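PDB 3AII: glutamate--tRNA ligase from Methanothermobacter thermautotrophicus, which is a non-discriminating enzyme that probably activates glutamate with ATP to Glu-AMP and then transfers it to the acceptor end of tRNA. Local coordinates for residues V143-Y148 with G334-I339; R134-D139 with P272-S277; L392-L397 with F534-L539; L109-A114 with M384-I389. All blocks are in the same frame, centred on the assembly; numbering follows the deposited sequence.

Interaction 1: V143-Y148 with G334-I339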
# COMPACT_ATOMS: atom_id res chain seq x y z
N VAL A 143 -5.02 7.84 15.74
CA VAL A 143 -3.68 7.29 15.77
C VAL A 143 -3.66 5.81 16.10
O VAL A 143 -4.23 5.37 17.10
CB VAL A 143 -2.80 8.02 16.79
CG1 VAL A 143 -1.46 7.31 16.91
CG2 VAL A 143 -2.63 9.49 16.39
N ASP A 144 -3.00 5.03 15.25
CA ASP A 144 -2.73 3.64 15.54
C ASP A 144 -1.29 3.53 16.04
O ASP A 144 -0.34 3.77 15.29
CB ASP A 144 -2.93 2.79 14.28
CG ASP A 144 -2.73 1.31 14.54
OD1 ASP A 144 -2.89 0.52 13.59
OD2 ASP A 144 -2.42 0.95 15.69
N PRO A 145 -1.13 3.21 17.32
CA PRO A 145 0.19 3.20 17.97
C PRO A 145 1.21 2.36 17.21
O PRO A 145 2.39 2.69 17.20
CB PRO A 145 -0.11 2.56 19.33
CG PRO A 145 -1.54 2.80 19.56
CD PRO A 145 -2.20 2.77 18.23
N GLU A 146 0.76 1.28 16.58
CA GLU A 146 1.67 0.38 15.89
C GLU A 146 2.25 1.01 14.61
O GLU A 146 3.32 0.62 14.14
CB GLU A 146 0.98 -0.95 15.58
CG GLU A 146 -0.23 -0.82 14.66
CD GLU A 146 -1.16 -2.01 14.71
OE1 GLU A 146 -0.81 -3.02 15.36
OE2 GLU A 146 -2.26 -1.94 14.10
N ALA A 147 1.55 2.00 14.06
CA ALA A 147 1.96 2.60 12.80
C ALA A 147 3.29 3.35 12.86
O ALA A 147 3.96 3.50 11.84
CB ALA A 147 0.86 3.52 12.26
N TYR A 148 3.66 3.87 14.03
CA TYR A 148 4.91 4.61 14.12
C TYR A 148 6.09 3.76 13.68
O TYR A 148 7.02 4.25 13.04
CB TYR A 148 5.15 5.13 15.54
CG TYR A 148 4.17 6.20 15.96
CD1 TYR A 148 4.32 7.51 15.53
CD2 TYR A 148 3.09 5.89 16.77
CE1 TYR A 148 3.42 8.50 15.92
CE2 TYR A 148 2.19 6.86 17.16
CZ TYR A 148 2.35 8.15 16.73
OH TYR A 148 1.44 9.11 17.13
N GLY A 334 -11.22 1.75 8.06
CA GLY A 334 -12.15 0.65 7.88
C GLY A 334 -11.45 -0.69 8.02
O GLY A 334 -12.02 -1.64 8.56
N ALA A 335 -10.21 -0.76 7.54
CA ALA A 335 -9.44 -1.99 7.65
C ALA A 335 -9.05 -2.27 9.10
O ALA A 335 -9.14 -3.41 9.57
CB ALA A 335 -8.20 -1.93 6.75
N ARG A 336 -8.61 -1.24 9.81
CA ARG A 336 -8.22 -1.43 11.20
C ARG A 336 -9.41 -1.97 11.99
O ARG A 336 -9.26 -2.90 12.79
CB ARG A 336 -7.72 -0.12 11.83
CG ARG A 336 -7.17 -0.33 13.24
CD ARG A 336 -6.68 0.96 13.88
NE ARG A 336 -6.24 0.71 15.25
CZ ARG A 336 -6.08 1.66 16.17
NH1 ARG A 336 -6.33 2.93 15.87
NH2 ARG A 336 -5.68 1.34 17.39
N GLU A 337 -10.58 -1.40 11.77
CA GLU A 337 -11.79 -1.86 12.43
C GLU A 337 -12.00 -3.34 12.13
O GLU A 337 -12.28 -4.14 13.03
CB GLU A 337 -13.00 -1.04 11.99
CG GLU A 337 -14.26 -1.27 12.82
CD GLU A 337 -15.39 -0.31 12.48
OE1 GLU A 337 -15.82 -0.29 11.30
OE2 GLU A 337 -15.85 0.42 13.38
N GLY A 338 -11.85 -3.71 10.86
CA GLY A 338 -12.00 -5.09 10.43
C GLY A 338 -11.10 -6.06 11.17
O GLY A 338 -11.54 -7.12 11.61
N ILE A 339 -9.83 -5.71 11.31
CA ILE A 339 -8.87 -6.56 12.01
C ILE A 339 -9.27 -6.73 13.47
O ILE A 339 -9.13 -7.82 14.04
CB ILE A 339 -7.45 -5.99 11.94
CG1 ILE A 339 -6.99 -5.87 10.48
CG2 ILE A 339 -6.48 -6.84 12.73
CD1 ILE A 339 -5.71 -5.07 10.30
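Arg336 reaches out from helix 333-341 and lays its guanidinium over the carboxylate of Asp144, in the turn that leads into helix 147-158. This stack is the close-packed part of the contact: the two flat groups are 3° from parallel, and Asp144 CG stands 3.6 Å from Arg336 NE, over one face and toward the rim. An extended chain with CG anti to the backbone N (chi1 -174°) carries the guanidinium across, a span that suits arginine to a place where two backbones lie well apart. The charges attract through the face, because Asp144 OD2 lies well out of the guanidinium plane, a long 3.7 Å from Arg336 NH2, and no N-H points at it. The other side is looser. Arg336 NH1 gives only a weak bond to Val143 O, 3.4 Å long, and the exposed Pro145 brings CD to 3.9 Å from Arg336 NH2. Asp144 also caps its own turn, OD2 accepting weakly from Glu146 N at 3.3 Å. With an alanine here instead of Arg336, the Asp144 carboxylate would probably lose the positive charge stacked on it and Val143 O this weak donor. Farther out, Trp347 packs on Asp144 and on Ile339 of helix 333-341 and donates to Glu146, the Asp144 backbone bonds to Pro105, and helix 147-158 follows strand 130-135 in the chain.

Interaction 2: R134-D139 with P272-S277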
# COMPACT_ATOMS: atom_id res chain seq x y z
N ARG A 134 7.67 12.96 7.64
CA ARG A 134 6.98 13.69 8.69
C ARG A 134 5.71 12.94 9.04
O ARG A 134 4.78 12.85 8.23
CB ARG A 134 6.66 15.12 8.25
CG ARG A 134 5.95 15.95 9.33
CD ARG A 134 5.84 17.46 8.96
NE ARG A 134 4.90 17.65 7.86
CZ ARG A 134 5.10 18.45 6.80
NH1 ARG A 134 4.16 18.54 5.86
NH2 ARG A 134 6.23 19.13 6.69
N ILE A 135 5.67 12.39 10.25
CA ILE A 135 4.49 11.65 10.68
C ILE A 135 3.46 12.62 11.22
O ILE A 135 3.70 13.33 12.20
CB ILE A 135 4.82 10.63 11.78
CG1 ILE A 135 5.98 9.72 11.37
CG2 ILE A 135 3.58 9.83 12.14
CD1 ILE A 135 5.71 8.92 10.16
N GLU A 136 2.30 12.67 10.57
CA GLU A 136 1.32 13.70 10.84
C GLU A 136 0.24 13.16 11.79
O GLU A 136 -0.84 12.74 11.36
CB GLU A 136 0.78 14.27 9.53
CG GLU A 136 1.90 14.98 8.75
CD GLU A 136 1.43 15.93 7.65
OE1 GLU A 136 0.27 15.81 7.19
OE2 GLU A 136 2.25 16.79 7.25
N ASP A 137 0.57 13.17 13.07
CA ASP A 137 -0.24 12.50 14.09
C ASP A 137 -0.91 13.49 15.05
O ASP A 137 -0.90 13.30 16.26
CB ASP A 137 0.62 11.52 14.88
CG ASP A 137 1.72 12.19 15.68
OD1 ASP A 137 2.13 13.32 15.32
OD2 ASP A 137 2.17 11.61 16.68
N THR A 138 -1.52 14.54 14.49
CA THR A 138 -2.19 15.57 15.30
C THR A 138 -3.69 15.37 15.50
O THR A 138 -4.39 16.30 15.93
CB THR A 138 -2.01 16.96 14.68
OG1 THR A 138 -2.47 16.92 13.33
CG2 THR A 138 -0.54 17.36 14.70
N ASP A 139 -4.20 14.18 15.19
CA ASP A 139 -5.59 13.85 15.50
C ASP A 139 -5.55 12.68 16.46
O ASP A 139 -5.34 11.54 16.04
CB ASP A 139 -6.37 13.48 14.24
CG ASP A 139 -7.84 13.16 14.53
OD1 ASP A 139 -8.60 13.00 13.56
OD2 ASP A 139 -8.24 13.09 15.72
N PRO A 272 -3.54 21.40 16.36
CA PRO A 272 -3.59 22.09 15.07
C PRO A 272 -4.38 21.30 14.05
O PRO A 272 -4.42 20.05 14.07
CB PRO A 272 -2.11 22.15 14.66
CG PRO A 272 -1.54 20.90 15.25
CD PRO A 272 -2.23 20.79 16.61
N MET A 273 -5.02 22.04 13.15
CA MET A 273 -5.60 21.45 11.96
C MET A 273 -4.52 21.31 10.90
O MET A 273 -3.52 22.04 10.92
CB MET A 273 -6.75 22.31 11.43
CG MET A 273 -7.89 22.45 12.40
SD MET A 273 -8.62 20.85 12.77
CE MET A 273 -9.54 20.52 11.27
N MET A 274 -4.73 20.34 10.01
CA MET A 274 -3.73 19.94 9.03
C MET A 274 -3.13 21.12 8.25
O MET A 274 -1.90 21.22 8.11
CB MET A 274 -4.32 18.89 8.09
CG MET A 274 -3.29 17.92 7.54
SD MET A 274 -3.32 17.90 5.75
CE MET A 274 -3.41 19.66 5.48
N ASN A 275 -3.96 22.01 7.73
CA ASN A 275 -3.42 23.09 6.91
C ASN A 275 -2.49 24.04 7.65
O ASN A 275 -1.61 24.64 7.05
CB ASN A 275 -4.54 23.84 6.18
CG ASN A 275 -5.08 23.04 5.01
OD1 ASN A 275 -6.28 22.74 4.93
ND2 ASN A 275 -4.19 22.67 4.12
N PHE A 276 -2.69 24.19 8.96
CA PHE A 276 -1.81 25.00 9.78
C PHE A 276 -0.49 24.27 10.05
O PHE A 276 0.59 24.81 9.83
CB PHE A 276 -2.47 25.41 11.11
CG PHE A 276 -1.57 26.30 11.98
CD1 PHE A 276 -1.33 27.62 11.65
CD2 PHE A 276 -0.96 25.77 13.11
CE1 PHE A 276 -0.50 28.42 12.44
CE2 PHE A 276 -0.12 26.54 13.90
CZ PHE A 276 0.10 27.88 13.58
N SER A 277 -0.58 23.06 10.59
CA SER A 277 0.64 22.34 10.95
C SER A 277 1.50 22.03 9.72
O SER A 277 2.72 22.09 9.80
CB SER A 277 0.33 21.06 11.72
OG SER A 277 -0.45 20.18 10.92
O HOH W 1 -6.32 18.06 15.17
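Thr138 and Glu136 lie on the loop that leaves strand 130-135, the middle strand of the parallel sheet of the class I catalytic domain, and face Pro272 and Met274 at the start of helix 274-284. The apolar touch is Thr138 CG2 against Pro272 CG at 3.7 Å, the proline ending strand 270-272. Threonine suits the place because, with CG2 anti to the carbonyl carbon (chi1 55°, to OG1), its short side chain turns a methyl to that ring. Alongside it one water joins the two backbones, donating to Thr138 O at 2.7 Å and to Pro272 O at 3.0 Å. Glu136 OE1 only approaches Met274 CG, doubtfully, as that methionine has two conformations. Arg134 NE and NH1 grip Glu136 OE2 side-on, each at 2.9 Å; the oxygen lies in the guanidinium plane and takes the NE bond on its anti lone pair. A leucine in place of Glu136 would take away this shared acceptor and would probably leave the guanidinium less firmly fixed beside the like charge of Arg100. Across the contact cohesion thus comes from an apolar touch and a shared water, while Arg134, also salt-bridged through NH2 to Asp282 of helix 274-284, ties strand to helix by charge.

Interaction 3: L392-L397 with F534-L539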
# COMPACT_ATOMS: atom_id res chain seq x y z
N LEU A 392 3.61 -6.07 -14.35
CA LEU A 392 4.98 -5.67 -14.05
C LEU A 392 5.65 -6.71 -13.17
O LEU A 392 6.83 -7.03 -13.36
CB LEU A 392 4.99 -4.31 -13.35
CG LEU A 392 4.64 -3.12 -14.24
CD1 LEU A 392 4.46 -1.89 -13.37
CD2 LEU A 392 5.72 -2.91 -15.28
N ASN A 393 4.91 -7.22 -12.21
CA ASN A 393 5.46 -8.23 -11.31
C ASN A 393 5.77 -9.53 -12.05
O ASN A 393 6.80 -10.17 -11.81
CB ASN A 393 4.49 -8.53 -10.17
CG ASN A 393 5.19 -9.07 -8.96
OD1 ASN A 393 6.11 -8.44 -8.44
ND2 ASN A 393 4.78 -10.26 -8.51
N ARG A 394 4.87 -9.91 -12.95
CA ARG A 394 5.04 -11.12 -13.74
C ARG A 394 6.33 -11.05 -14.57
O ARG A 394 7.09 -12.02 -14.64
CB ARG A 394 3.83 -11.34 -14.64
CG ARG A 394 3.90 -12.59 -15.51
CD ARG A 394 2.61 -12.75 -16.34
NE ARG A 394 1.43 -12.78 -15.48
CZ ARG A 394 0.51 -11.82 -15.41
NH1 ARG A 394 -0.52 -11.96 -14.58
NH2 ARG A 394 0.61 -10.73 -16.17
N SER A 395 6.61 -9.89 -15.16
CA SER A 395 7.83 -9.70 -15.93
C SER A 395 9.07 -9.97 -15.09
O SER A 395 10.06 -10.49 -15.60
CB SER A 395 7.87 -8.31 -16.56
OG SER A 395 6.82 -8.20 -17.50
N ILE A 396 9.01 -9.64 -13.81
CA ILE A 396 10.11 -9.93 -12.90
C ILE A 396 10.14 -11.41 -12.52
O ILE A 396 11.17 -12.08 -12.66
CB ILE A 396 10.03 -9.09 -11.63
CG1 ILE A 396 10.13 -7.60 -11.97
CG2 ILE A 396 11.15 -9.49 -10.65
CD1 ILE A 396 9.84 -6.69 -10.79
N LEU A 397 9.03 -11.93 -12.02
CA LEU A 397 9.00 -13.29 -11.52
C LEU A 397 9.23 -14.34 -12.62
O LEU A 397 9.83 -15.38 -12.37
CB LEU A 397 7.68 -13.58 -10.80
CG LEU A 397 7.42 -12.80 -9.52
CD1 LEU A 397 6.14 -13.32 -8.84
CD2 LEU A 397 8.63 -12.93 -8.61
N PHE A 534 -1.09 -22.59 -12.84
CA PHE A 534 -1.94 -22.17 -11.74
C PHE A 534 -1.66 -20.70 -11.38
O PHE A 534 -2.55 -19.85 -11.51
CB PHE A 534 -1.76 -23.11 -10.54
CG PHE A 534 -2.68 -22.81 -9.38
CD1 PHE A 534 -4.01 -23.22 -9.42
CD2 PHE A 534 -2.22 -22.12 -8.26
CE1 PHE A 534 -4.87 -22.94 -8.36
CE2 PHE A 534 -3.08 -21.84 -7.20
CZ PHE A 534 -4.40 -22.25 -7.25
N GLY A 535 -0.44 -20.39 -10.97
CA GLY A 535 -0.06 -19.00 -10.73
C GLY A 535 1.24 -18.86 -9.97
O GLY A 535 1.80 -19.85 -9.50
N PHE A 536 1.72 -17.63 -9.83
CA PHE A 536 2.89 -17.36 -8.99
C PHE A 536 2.43 -17.22 -7.55
O PHE A 536 1.32 -16.74 -7.31
CB PHE A 536 3.58 -16.08 -9.44
CG PHE A 536 4.20 -16.19 -10.80
CD1 PHE A 536 5.51 -16.60 -10.95
CD2 PHE A 536 3.46 -15.89 -11.94
CE1 PHE A 536 6.08 -16.69 -12.20
CE2 PHE A 536 4.03 -15.99 -13.20
CZ PHE A 536 5.34 -16.39 -13.33
N ALA A 537 3.27 -17.64 -6.61
CA ALA A 537 2.88 -17.59 -5.20
C ALA A 537 4.10 -17.58 -4.30
O ALA A 537 5.13 -18.16 -4.63
CB ALA A 537 1.98 -18.79 -4.84
N ARG A 538 3.97 -16.96 -3.13
CA ARG A 538 5.06 -16.92 -2.17
C ARG A 538 4.82 -17.96 -1.08
O ARG A 538 3.70 -18.08 -0.57
CB ARG A 538 5.15 -15.52 -1.55
CG ARG A 538 6.15 -15.44 -0.41
CD ARG A 538 6.20 -14.01 0.22
NE ARG A 538 6.77 -14.14 1.56
CZ ARG A 538 6.07 -14.53 2.62
NH1 ARG A 538 6.68 -14.67 3.79
NH2 ARG A 538 4.77 -14.79 2.52
N LEU A 539 5.86 -18.71 -0.73
CA LEU A 539 5.77 -19.66 0.38
C LEU A 539 5.77 -18.91 1.72
O LEU A 539 6.73 -18.20 2.06
CB LEU A 539 6.92 -20.67 0.35
CG LEU A 539 6.83 -21.71 1.48
CD1 LEU A 539 5.58 -22.58 1.33
CD2 LEU A 539 8.08 -22.60 1.51
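Leu397, the last residue of helix 386-397, packs against the ring of Phe536 on strand 535-541. The two side chains slide past each other in opposite directions, so that each meets the base of the other: Leu397 CB lies 3.7 Å from Phe536 CD1, and Leu397 CD1 lies 3.8 Å from Phe536 CB. At another corner of the ring the aliphatic part of Arg394 crosses at about a right angle, with its CG 4.1 Å from Phe536 CE2. Phe536 meets both because its CG is anti to the carbonyl carbon (chi1 -67°), and a broad flat ring can touch two helix residues three positions apart. The next shell holds these groups in place. Val528 of the adjoining strand packs on Leu397, and the ring of His552 meets that of Phe536 with the planes about 50° apart, while Asn393 donates to His552 NE2. The strand enters through a classic beta bulge, Phe534 and Gly535 facing Leu531; at the backbone angles of Gly535 any side chain would press on the carbonyl oxygen of Phe534. The packing on Phe536 joins helix 386-397, at the end of the catalytic region, to the beta-rich anticodon-binding region. The polar head of Arg394 is engaged elsewhere, its NE bonding to Lys553 O, so between the two segments the contact is purely van der Waals, with carbon packed on carbon and no hydrogen bond or charge pair.

Interaction 4: L109-A114 with M384-I389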
# COMPACT_ATOMS: atom_id res chain seq x y z
N LEU A 109 1.27 1.52 5.49
CA LEU A 109 1.08 2.11 4.16
C LEU A 109 0.30 1.24 3.17
O LEU A 109 0.39 0.01 3.18
CB LEU A 109 2.42 2.48 3.55
CG LEU A 109 3.32 3.40 4.37
CD1 LEU A 109 4.54 3.78 3.55
CD2 LEU A 109 2.55 4.64 4.82
N HIS A 110 -0.47 1.89 2.30
CA HIS A 110 -1.13 1.20 1.20
C HIS A 110 -0.60 1.70 -0.14
O HIS A 110 0.33 2.50 -0.19
CB HIS A 110 -2.66 1.32 1.30
CG HIS A 110 -3.15 2.72 1.43
ND1 HIS A 110 -3.12 3.63 0.40
CD2 HIS A 110 -3.72 3.37 2.48
CE1 HIS A 110 -3.62 4.78 0.80
NE2 HIS A 110 -4.00 4.65 2.06
N ILE A 111 -1.15 1.19 -1.24
CA ILE A 111 -0.64 1.55 -2.56
C ILE A 111 -0.67 3.04 -2.87
O ILE A 111 0.25 3.58 -3.50
CB ILE A 111 -1.37 0.75 -3.68
CG1 ILE A 111 -0.75 -0.63 -3.82
CG2 ILE A 111 -1.26 1.48 -5.01
CD1 ILE A 111 0.63 -0.60 -4.42
N GLY A 112 -1.71 3.73 -2.41
CA GLY A 112 -1.78 5.18 -2.54
C GLY A 112 -0.60 5.87 -1.89
O GLY A 112 0.01 6.77 -2.47
N HIS A 113 -0.25 5.45 -0.68
CA HIS A 113 0.92 6.01 -0.02
C HIS A 113 2.16 5.77 -0.85
O HIS A 113 3.00 6.63 -0.99
CB HIS A 113 1.17 5.35 1.33
CG HIS A 113 0.17 5.69 2.38
ND1 HIS A 113 -0.73 4.77 2.88
CD2 HIS A 113 -0.07 6.85 3.05
CE1 HIS A 113 -1.48 5.35 3.80
NE2 HIS A 113 -1.10 6.61 3.92
N ALA A 114 2.28 4.56 -1.39
CA ALA A 114 3.49 4.20 -2.10
C ALA A 114 3.81 5.19 -3.22
O ALA A 114 4.97 5.52 -3.44
CB ALA A 114 3.39 2.76 -2.65
N MET A 384 -5.24 2.95 -12.77
CA MET A 384 -4.49 1.71 -12.75
C MET A 384 -5.31 0.56 -12.19
O MET A 384 -6.12 0.74 -11.27
CB MET A 384 -3.17 1.87 -11.98
CG MET A 384 -3.01 0.97 -10.76
SD MET A 384 -3.84 1.60 -9.28
CE MET A 384 -3.44 0.34 -8.07
N SER A 385 -5.12 -0.63 -12.75
CA SER A 385 -5.78 -1.83 -12.28
C SER A 385 -4.75 -2.73 -11.64
O SER A 385 -3.55 -2.61 -11.92
CB SER A 385 -6.46 -2.55 -13.44
OG SER A 385 -6.90 -3.84 -13.06
N TRP A 386 -5.19 -3.64 -10.78
CA TRP A 386 -4.26 -4.60 -10.20
C TRP A 386 -3.57 -5.41 -11.29
O TRP A 386 -2.41 -5.79 -11.14
CB TRP A 386 -4.95 -5.50 -9.17
CG TRP A 386 -5.20 -4.79 -7.89
CD1 TRP A 386 -6.40 -4.33 -7.42
CD2 TRP A 386 -4.22 -4.42 -6.91
NE1 TRP A 386 -6.22 -3.70 -6.21
CE2 TRP A 386 -4.89 -3.75 -5.87
CE3 TRP A 386 -2.84 -4.60 -6.81
CZ2 TRP A 386 -4.23 -3.25 -4.75
CZ3 TRP A 386 -2.18 -4.11 -5.70
CH2 TRP A 386 -2.88 -3.44 -4.68
N LYS A 387 -4.27 -5.64 -12.40
CA LYS A 387 -3.68 -6.35 -13.52
C LYS A 387 -2.45 -5.63 -14.06
O LYS A 387 -1.51 -6.25 -14.55
CB LYS A 387 -4.71 -6.59 -14.63
CG LYS A 387 -5.70 -7.69 -14.27
CD LYS A 387 -6.82 -7.84 -15.28
CE LYS A 387 -7.77 -8.96 -14.86
NZ LYS A 387 -8.99 -9.07 -15.71
N LYS A 388 -2.45 -4.31 -13.94
CA LYS A 388 -1.30 -3.52 -14.34
C LYS A 388 -0.11 -3.83 -13.42
O LYS A 388 1.03 -3.96 -13.88
CB LYS A 388 -1.65 -2.03 -14.29
CG LYS A 388 -0.51 -1.12 -14.68
CD LYS A 388 0.09 -1.52 -16.00
CE LYS A 388 1.20 -0.56 -16.40
NZ LYS A 388 2.19 -1.19 -17.31
N ILE A 389 -0.37 -3.94 -12.13
CA ILE A 389 0.70 -4.23 -11.19
C ILE A 389 1.17 -5.68 -11.41
O ILE A 389 2.37 -5.97 -11.39
CB ILE A 389 0.24 -4.04 -9.74
CG1 ILE A 389 -0.02 -2.55 -9.46
CG2 ILE A 389 1.27 -4.58 -8.76
CD1 ILE A 389 -0.66 -2.30 -8.11
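Ile111 points from the first turn of helix 111-126 toward Met384, Trp386 and Ile389, and its branches divide these partners between them. From CB, CG2 runs anti to the backbone N, because chi1 of -82° sets CG1 beside it, and meets the methyl of Met384, CE, at 3.9 Å; that methionine is poorly ordered, so this touch is less certain. The other branch begins with CG1, which comes 3.6 Å from Trp386 CH2, at the far end of the indole. A beta-branched residue suits the spot because it offers two arms from one carbon. Ile111 is the second residue of the HIGH sequence of class I synthetases, whose residues here close a helix start: His110 is the N-cap, with Gly112 N giving a weak bond to its ND1, and His110 N donates almost straight (171°) to His113 ND1 at 2.9 Å, completing a capping box. Gly112 fits since a CB there would clash with His110 CE1. At the tip, Ile111 CD1 lies 4.3 Å from Ile389 CD1, a looser methyl-to-methyl approach. Beyond these partners, Ile368 and Met372 of helix 365-375 and Ile358 of helix 355-360 also pack on the isoleucine, and Ser385 caps the opposing helix, its OG accepting from Lys387 N.

In the fold
Interactions 1 and 2 meet directly: their centres are 18 Å apart, and Tyr148 OH sits 2.6 Å from Asp137 OD2, a probable hydrogen bond linking the start of helix 147-158 to the loop after strand 130-135. Interaction 4 contains the HIGH residues, which mark the ATP-binding region of class I synthetases; its nearest atoms are about 7 Å from interaction 1 and about 8 Å from interaction 2, so the three lie close together in the catalytic domain. Helix 386-397 then carries the chain from interaction 4 to interaction 3, centres 16 Å apart, where the anticodon-binding region joins. Interactions 2 and 3 lie on opposite sides of the chain's centre, about 39 Å between centres.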